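Local atomic coordinates of KP6 killer toxin subunit alpha (Ustilago maydis virus P6, PDB entry 4GVB), a protein that forms one half of a secreted viral antifungal toxin and recognises cellular receptors before its beta partner joins in killing sensitive fungal cells. Residues 15-19 / 61-65; 35-41 / 51-57. All blocks are in the same frame, centred on the assembly; numbering follows the deposited sequence.

Contact 1: 15-19 / 61-65; sequences ECWCT and FYSHC
C18 and C65 are joined by a disulfide, which ties strand 14-19 to helix 58-67. The SG atoms of C18 and C65 lie 2.0 Å apart, and the bridge has a chi3 of -85°. At this point the CA atoms of C18 and C65 approach to 5.3 Å.

The apolar part is carried by F61, one helical turn before C65. The F61 ring reaches the strand because CG lies opposite the backbone N (chi1 -173°). CA of W17 meets the edge of the ring, 3.8 Å from F61 CE2. CB of C16 reaches F61 CD2 at 3.9 Å from an oblique direction. The sulfur of C18 also sits obliquely, 4.0 Å from F61 CZ, in a sulfur-aromatic contact.

CB of W17 points away from the helix, and its ring stacks on H50. C16 turns toward the helix, and its sulfur is bonded to C74 of the outer strand 71-76. The segment axes run nearly parallel, 17° apart, with a closest approach of 8.6 Å. The arrangement is that of a small disulfide-rich alpha/beta protein, with a helix pinned by a disulfide along a strand of an antiparallel sheet.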
# COMPACT_ATOMS: atom_id res chain seq x y z
N GLU A 15 -2.55 -17.39 7.03
CA GLU A 15 -2.30 -16.89 5.70
C GLU A 15 -3.19 -15.68 5.49
O GLU A 15 -4.40 -15.84 5.35
CB GLU A 15 -2.64 -17.95 4.68
CG GLU A 15 -2.66 -17.47 3.24
CD GLU A 15 -2.95 -18.60 2.30
OE1 GLU A 15 -3.31 -19.68 2.81
OE2 GLU A 15 -2.80 -18.42 1.08
N CYS A 16 -2.61 -14.48 5.49
CA CYS A 16 -3.41 -13.25 5.55
C CYS A 16 -3.10 -12.30 4.40
O CYS A 16 -2.04 -12.39 3.79
CB CYS A 16 -3.15 -12.51 6.87
SG CYS A 16 -3.54 -13.38 8.39
N TRP A 17 -4.04 -11.41 4.10
CA TRP A 17 -3.84 -10.41 3.05
C TRP A 17 -4.70 -9.17 3.25
O TRP A 17 -5.76 -9.21 3.88
CB TRP A 17 -4.06 -10.99 1.65
CG TRP A 17 -5.44 -11.54 1.40
CD1 TRP A 17 -6.50 -10.89 0.81
CD2 TRP A 17 -5.90 -12.86 1.71
NE1 TRP A 17 -7.59 -11.72 0.76
CE2 TRP A 17 -7.25 -12.94 1.29
CE3 TRP A 17 -5.31 -13.98 2.30
CZ2 TRP A 17 -8.01 -14.10 1.45
CZ3 TRP A 17 -6.07 -15.12 2.46
CH2 TRP A 17 -7.41 -15.17 2.04
N CYS A 18 -4.23 -8.06 2.68
CA CYS A 18 -5.00 -6.82 2.68
C CYS A 18 -6.11 -6.88 1.63
O CYS A 18 -5.91 -7.42 0.55
CB CYS A 18 -4.08 -5.63 2.40
SG CYS A 18 -2.80 -5.38 3.66
N THR A 19 -7.27 -6.32 1.95
CA THR A 19 -8.39 -6.26 1.01
C THR A 19 -8.95 -4.86 0.84
O THR A 19 -9.06 -4.11 1.80
CB THR A 19 -9.53 -7.22 1.42
OG1 THR A 19 -10.04 -6.85 2.70
CG2 THR A 19 -9.03 -8.65 1.47
N PHE A 61 -0.12 -7.42 11.48
CA PHE A 61 -0.39 -7.31 10.06
C PHE A 61 -1.63 -6.46 9.81
O PHE A 61 -1.69 -5.65 8.87
CB PHE A 61 -0.53 -8.70 9.42
CG PHE A 61 -0.65 -8.65 7.94
CD1 PHE A 61 0.45 -8.35 7.16
CD2 PHE A 61 -1.87 -8.90 7.31
CE1 PHE A 61 0.35 -8.29 5.79
CE2 PHE A 61 -1.97 -8.83 5.93
CZ PHE A 61 -0.87 -8.53 5.17
N TYR A 62 -2.63 -6.63 10.68
CA TYR A 62 -3.86 -5.86 10.57
C TYR A 62 -3.59 -4.36 10.64
O TYR A 62 -4.24 -3.57 9.95
CB TYR A 62 -4.85 -6.22 11.67
CG TYR A 62 -6.07 -5.31 11.63
CD1 TYR A 62 -7.08 -5.51 10.70
CD2 TYR A 62 -6.20 -4.24 12.51
CE1 TYR A 62 -8.20 -4.67 10.66
CE2 TYR A 62 -7.30 -3.40 12.47
CZ TYR A 62 -8.30 -3.63 11.55
OH TYR A 62 -9.39 -2.80 11.52
N SER A 63 -2.65 -3.97 11.50
CA SER A 63 -2.37 -2.55 11.68
C SER A 63 -1.81 -1.98 10.40
O SER A 63 -2.04 -0.82 10.08
CB SER A 63 -1.41 -2.31 12.84
OG SER A 63 -0.06 -2.49 12.42
N HIS A 64 -1.09 -2.80 9.65
CA HIS A 64 -0.57 -2.36 8.36
C HIS A 64 -1.70 -2.20 7.34
O HIS A 64 -1.84 -1.13 6.74
CB HIS A 64 0.54 -3.29 7.84
CG HIS A 64 1.00 -2.95 6.45
ND1 HIS A 64 0.57 -3.64 5.33
CD2 HIS A 64 1.82 -1.97 6.00
CE1 HIS A 64 1.11 -3.09 4.25
NE2 HIS A 64 1.88 -2.08 4.63
N CYS A 65 -2.50 -3.25 7.14
CA CYS A 65 -3.61 -3.15 6.19
C CYS A 65 -4.48 -1.97 6.55
O CYS A 65 -4.88 -1.19 5.67
CB CYS A 65 -4.46 -4.43 6.16
SG CYS A 65 -3.58 -5.84 5.46

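Contact 2: 35-41 / 51-57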
# COMPACT_ATOMS: atom_id res chain seq x y z
N CYS A 35 4.90 -7.61 4.57
CA CYS A 35 5.36 -9.00 4.66
C CYS A 35 6.83 -9.20 4.27
O CYS A 35 7.50 -8.29 3.79
CB CYS A 35 4.49 -9.87 3.74
SG CYS A 35 4.40 -11.61 4.27
N GLY A 36 7.33 -10.41 4.48
CA GLY A 36 8.63 -10.78 3.95
C GLY A 36 9.71 -10.05 4.69
O GLY A 36 9.80 -10.16 5.92
N ASP A 37 10.54 -9.31 3.96
CA ASP A 37 11.59 -8.50 4.59
C ASP A 37 11.00 -7.55 5.63
O ASP A 37 11.69 -7.11 6.55
CB ASP A 37 12.35 -7.67 3.54
CG ASP A 37 13.19 -8.52 2.59
OD1 ASP A 37 13.66 -9.60 2.99
OD2 ASP A 37 13.40 -8.06 1.44
N HIS A 38 9.71 -7.24 5.49
CA HIS A 38 9.11 -6.18 6.30
C HIS A 38 8.52 -6.71 7.59
O HIS A 38 8.17 -5.93 8.48
CB HIS A 38 8.03 -5.44 5.51
CG HIS A 38 8.52 -4.89 4.21
ND1 HIS A 38 9.44 -3.86 4.13
CD2 HIS A 38 8.24 -5.24 2.93
CE1 HIS A 38 9.69 -3.60 2.86
NE2 HIS A 38 8.97 -4.41 2.11
N LEU A 39 8.40 -8.03 7.70
CA LEU A 39 7.80 -8.63 8.87
C LEU A 39 8.60 -9.86 9.29
O LEU A 39 8.57 -10.90 8.62
CB LEU A 39 6.33 -9.01 8.63
CG LEU A 39 5.56 -9.53 9.84
CD1 LEU A 39 5.60 -8.54 11.02
CD2 LEU A 39 4.12 -9.84 9.47
N SER A 40 9.30 -9.74 10.39
CA SER A 40 10.14 -10.84 10.89
C SER A 40 9.33 -12.12 11.04
O SER A 40 8.22 -12.11 11.56
CB SER A 40 10.77 -10.44 12.22
OG SER A 40 11.56 -11.50 12.75
N LYS A 41 9.91 -13.22 10.56
CA LYS A 41 9.33 -14.55 10.74
C LYS A 41 8.23 -14.84 9.72
O LYS A 41 7.67 -15.93 9.70
CB LYS A 41 8.81 -14.73 12.17
CG LYS A 41 9.84 -14.44 13.26
CD LYS A 41 9.23 -14.54 14.66
CE LYS A 41 8.24 -13.40 14.92
NZ LYS A 41 7.46 -13.59 16.17
N CYS A 51 0.43 -13.28 2.90
CA CYS A 51 1.46 -13.26 3.94
C CYS A 51 1.22 -14.36 4.96
O CYS A 51 0.18 -14.41 5.60
CB CYS A 51 1.52 -11.91 4.68
SG CYS A 51 3.00 -11.69 5.73
N LEU A 52 2.22 -15.23 5.11
CA LEU A 52 2.11 -16.39 5.98
C LEU A 52 3.01 -16.24 7.20
O LEU A 52 4.05 -15.60 7.14
CB LEU A 52 2.43 -17.67 5.19
CG LEU A 52 1.34 -18.08 4.20
CD1 LEU A 52 1.35 -17.19 2.98
CD2 LEU A 52 1.49 -19.54 3.77
N PHE A 53 2.56 -16.79 8.32
CA PHE A 53 3.36 -16.86 9.52
C PHE A 53 2.89 -17.95 10.50
O PHE A 53 1.73 -18.39 10.48
CB PHE A 53 3.48 -15.49 10.24
CG PHE A 53 2.27 -14.61 10.11
CD1 PHE A 53 1.13 -14.85 10.88
CD2 PHE A 53 2.26 -13.54 9.22
CE1 PHE A 53 -0.00 -14.03 10.74
CE2 PHE A 53 1.14 -12.71 9.09
CZ PHE A 53 0.01 -12.97 9.84
N SER A 54 3.82 -18.37 11.35
CA SER A 54 3.52 -19.39 12.35
C SER A 54 3.08 -18.70 13.64
O SER A 54 2.01 -18.97 14.17
CB SER A 54 4.75 -20.29 12.59
OG SER A 54 4.50 -21.21 13.64
N ASP A 55 3.92 -17.81 14.15
CA ASP A 55 3.50 -16.99 15.27
C ASP A 55 2.27 -16.19 14.84
O ASP A 55 2.08 -15.91 13.66
CB ASP A 55 4.63 -16.06 15.73
CG ASP A 55 5.77 -16.81 16.42
OD1 ASP A 55 5.57 -17.98 16.82
OD2 ASP A 55 6.85 -16.22 16.59
N ASP A 56 1.43 -15.83 15.80
CA ASP A 56 0.20 -15.12 15.48
C ASP A 56 0.47 -13.64 15.28
O ASP A 56 0.36 -12.85 16.21
CB ASP A 56 -0.83 -15.32 16.59
CG ASP A 56 -2.18 -14.78 16.21
OD1 ASP A 56 -2.28 -14.12 15.16
OD2 ASP A 56 -3.15 -15.00 16.97
N LEU A 57 0.82 -13.26 14.05
CA LEU A 57 1.14 -11.88 13.73
C LEU A 57 -0.07 -11.16 13.13
O LEU A 57 0.08 -10.10 12.51
CB LEU A 57 2.31 -11.83 12.75
CG LEU A 57 3.59 -12.56 13.16
CD1 LEU A 57 4.67 -12.41 12.09
CD2 LEU A 57 4.11 -12.08 14.50
O HOH W 1 6.58 -17.96 11.00
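The ring of F53 meets L39 across the contact, where L39 CD2 comes in obliquely, 4.1 Å from F53 CD2. One face of the ring is covered from within its own segment: L57 CB sits over the centre, 3.6 Å above the plane.

The side chains of L39 and L57 lie alongside each other, pointing opposite ways. Their closest atoms are L39 CD2 and L57 CD1, at 3.7 Å. L57 CD1 also lies against the carbonyl oxygen of S40.

At one end, C35 and C51 form a disulfide with a chi3 of 87°. It joins the loop after helix 28-33 to strand 50-53.

At the other end, K41 makes a salt bridge with D55. K41 NZ donates to D55 OD2 at 2.7 Å, on the anti lone pair of that oxygen. The lysine chain bends at chi3 (-69°) and crosses the aspartate at about a right angle. ND2 of residue N2, in helix 2-8, is also hydrogen-bonded to D55 OD2. A water accepts from S54 N and donates to K41 O at 2.6 Å, linking the two backbones.

A covalent bond holds the buried end, leucines and a phenylalanine fill the middle, and an ion pair with a bridging water closes the outer end. Two donors on D55 OD2 would favour its charged form.

How the contacts relate
Contact 1 and contact 2 have centres 11 Å apart and touch directly. Strands 14-19 and 50-53 are antiparallel neighbours in the sheet, and C16 O and C51 N, 2.8 Å apart, probably form one of the hydrogen bonds between them. Side chains join the contacts too. C16 SG packs on F53 CZ at 3.9 Å, and F61 CE1 lies 4.0 Å from C51 CB. The apolar packing of the two contacts is thus continuous through C16, C51, F53 and F61. Strand 50-53 leads on to helix 58-67, so the second segments of contact 2 and contact 1 follow each other. Neither contact touches the other protein chain of the assembly; both tie parts of the alpha subunit together.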